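Acetolactate synthase, small subunit (Thermotoga maritima, PDB 2FGC) is the small, ACT-domain-containing subunit of a two-subunit enzyme, and as in related small subunits probably has a regulatory rather than a catalytic role. Local coordinates at residues A[30-35]-A[85-90]. Residues are numbered along the deposited sequence; the frame is centred on the assembly and turned at random.
Sequences HLVSML and EQIEKQ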
loop_
_atom_site.group_PDB
_atom_site.type_symbol
_atom_site.label_atom_id
_atom_site.label_comp_id
_atom_site.label_asym_id
_atom_site.label_seq_id
_atom_site.Cartn_x
_atom_site.Cartn_y
_atom_site.Cartn_z
ATOM N N HIS A 30 -9.796 -7.823 12.136
ATOM C CA HIS A 30 -8.556 -8.408 12.630
ATOM C C HIS A 30 -7.416 -8.155 11.670
ATOM O O HIS A 30 -7.602 -8.106 10.462
ATOM C CB HIS A 30 -8.700 -9.908 12.854
ATOM C CG HIS A 30 -9.841 -10.272 13.744
ATOM N ND1 HIS A 30 -9.762 -10.204 15.119
ATOM C CD2 HIS A 30 -11.096 -10.689 13.460
ATOM C CE1 HIS A 30 -10.917 -10.575 15.642
ATOM N NE2 HIS A 30 -11.744 -10.873 14.656
ATOM N N LEU A 31 -6.218 -8.034 12.215
ATOM C CA LEU A 31 -5.068 -7.763 11.397
ATOM C C LEU A 31 -4.034 -8.887 11.469
ATOM O O LEU A 31 -3.720 -9.383 12.539
ATOM C CB LEU A 31 -4.459 -6.434 11.826
ATOM C CG LEU A 31 -5.082 -5.145 11.288
ATOM C CD1 LEU A 31 -4.661 -3.909 12.139
ATOM C CD2 LEU A 31 -4.732 -4.956 9.783
ATOM N N VAL A 32 -3.521 -9.303 10.322
ATOM C CA VAL A 32 -2.520 -10.363 10.315
ATOM C C VAL A 32 -1.373 -10.062 9.336
ATOM O O VAL A 32 -1.543 -9.529 8.242
ATOM C CB VAL A 32 -3.149 -11.801 10.264
ATOM C CG1 VAL A 32 -4.328 -11.864 9.353
ATOM C CG2 VAL A 32 -2.159 -12.829 9.891
ATOM N N SER A 33 -0.177 -10.334 9.778
ATOM C CA SER A 33 0.938 -10.113 8.925
ATOM C C SER A 33 1.474 -11.468 8.489
ATOM O O SER A 33 1.372 -12.451 9.219
ATOM C CB SER A 33 1.979 -9.318 9.695
ATOM O OG SER A 33 2.922 -8.838 8.782
HETATM N N MSE A 34 2.047 -11.546 7.302
HETATM C CA MSE A 34 2.356 -12.837 6.780
HETATM C C MSE A 34 3.559 -12.804 5.872
HETATM O O MSE A 34 3.632 -11.974 4.997
HETATM C CB MSE A 34 1.165 -13.241 5.964
HETATM C CG MSE A 34 0.998 -14.645 5.837
HETATM SE SE MSE A 34 -0.724 -14.898 4.881
HETATM C CE MSE A 34 -2.041 -14.011 6.252
ATOM N N LEU A 35 4.471 -13.750 6.037
ATOM C CA LEU A 35 5.715 -13.744 5.284
ATOM C C LEU A 35 5.567 -14.837 4.256
ATOM O O LEU A 35 5.249 -15.951 4.629
ATOM C CB LEU A 35 6.862 -14.053 6.238
ATOM C CG LEU A 35 8.200 -13.327 6.155
ATOM C CD1 LEU A 35 8.051 -11.838 5.989
ATOM C CD2 LEU A 35 8.980 -13.623 7.439
ATOM N N GLU A 85 -7.222 -17.747 14.366
ATOM C CA GLU A 85 -6.858 -19.164 14.326
ATOM C C GLU A 85 -7.096 -19.738 12.944
ATOM O O GLU A 85 -6.218 -20.359 12.362
ATOM C CB GLU A 85 -7.658 -19.984 15.355
ATOM C CG GLU A 85 -7.114 -19.967 16.791
ATOM C CD GLU A 85 -6.833 -18.551 17.311
ATOM O OE1 GLU A 85 -5.820 -18.389 18.028
ATOM O OE2 GLU A 85 -7.607 -17.602 16.995
ATOM N N GLN A 86 -8.295 -19.512 12.431
ATOM C CA GLN A 86 -8.705 -20.046 11.151
ATOM C C GLN A 86 -7.752 -19.673 10.045
ATOM O O GLN A 86 -7.256 -20.523 9.340
ATOM C CB GLN A 86 -10.106 -19.569 10.816
ATOM C CG GLN A 86 -11.166 -20.547 11.226
ATOM C CD GLN A 86 -11.297 -21.699 10.241
ATOM O OE1 GLN A 86 -11.773 -21.522 9.108
ATOM N NE2 GLN A 86 -10.887 -22.891 10.676
ATOM N N ILE A 87 -7.488 -18.388 9.914
ATOM C CA ILE A 87 -6.600 -17.875 8.901
ATOM C C ILE A 87 -5.212 -18.475 9.021
ATOM O O ILE A 87 -4.636 -18.889 8.026
ATOM C CB ILE A 87 -6.518 -16.370 9.031
ATOM C CG1 ILE A 87 -7.716 -15.757 8.345
ATOM C CG2 ILE A 87 -5.235 -15.836 8.441
ATOM C CD1 ILE A 87 -7.716 -14.269 8.392
ATOM N N GLU A 88 -4.696 -18.507 10.247
ATOM C CA GLU A 88 -3.450 -19.182 10.579
ATOM C C GLU A 88 -3.457 -20.617 10.057
ATOM O O GLU A 88 -2.696 -20.938 9.164
ATOM C CB GLU A 88 -3.234 -19.159 12.094
ATOM C CG GLU A 88 -1.814 -19.456 12.583
ATOM C CD GLU A 88 -1.376 -18.488 13.695
ATOM O OE1 GLU A 88 -2.263 -17.939 14.391
ATOM O OE2 GLU A 88 -0.153 -18.254 13.869
ATOM N N LYS A 89 -4.341 -21.456 10.585
ATOM C CA LYS A 89 -4.455 -22.842 10.143
ATOM C C LYS A 89 -4.432 -22.998 8.617
ATOM O O LYS A 89 -3.648 -23.771 8.099
ATOM C CB LYS A 89 -5.710 -23.481 10.732
ATOM C CG LYS A 89 -5.903 -24.935 10.371
ATOM C CD LYS A 89 -7.268 -25.449 10.844
ATOM N N GLN A 90 -5.278 -22.245 7.917
ATOM C CA GLN A 90 -5.447 -22.293 6.438
ATOM C C GLN A 90 -4.321 -21.686 5.589
ATOM O O GLN A 90 -4.053 -22.169 4.491
ATOM C CB GLN A 90 -6.732 -21.564 6.016
ATOM C CG GLN A 90 -7.979 -21.958 6.778
ATOM C CD GLN A 90 -8.324 -23.403 6.622
ATOM O OE1 GLN A 90 -8.135 -23.980 5.554
ATOM N NE2 GLN A 90 -8.833 -24.009 7.688
#
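I87 lowers its two branches from the helix onto V32 of the strand, its branch methyl CG2 lying 4.2 Å from V32 CG1. The other branch reaches the same methyl from the H30 side, with I87 CD1 4.3 Å from V32 CG1. I87 holds CG2 anti to its backbone N, and its longer branch, with CD1 anti to CA (chi2 -179°), ends beside CG2, so that the two methyls present a pair to V32 CG1. From M34, modelled as selenomethionine, a third methyl joins: its CE is 4.3 Å from I87 CG2 and 4.4 Å from V32 CG1. The chain of M34 rises extended through chi2 (175°) and bends at the selenium (chi3 -62°) to bring CE into this group.

V32 and M34, two residues apart, share the helix-facing side of strand 30-35, and their CA atoms stay well back from the helix, V32 CA and I87 CA being 8.7 Å apart. V100 of strand 97-102 touches both V32 and M34, while V77 and F55 extend the apolar surround of I87. Backbone bonds of V32 to I75 and of S33 to T101 fix the strand between its antiparallel neighbours.

This is helix-on-sheet packing in a ferredoxin-like βαββαβ ACT domain. With methyls alone meeting and no hydrogen bond crossing, the join between helix 83-91 and the inner strand 28-37 rests on burial of apolar surface and dispersion.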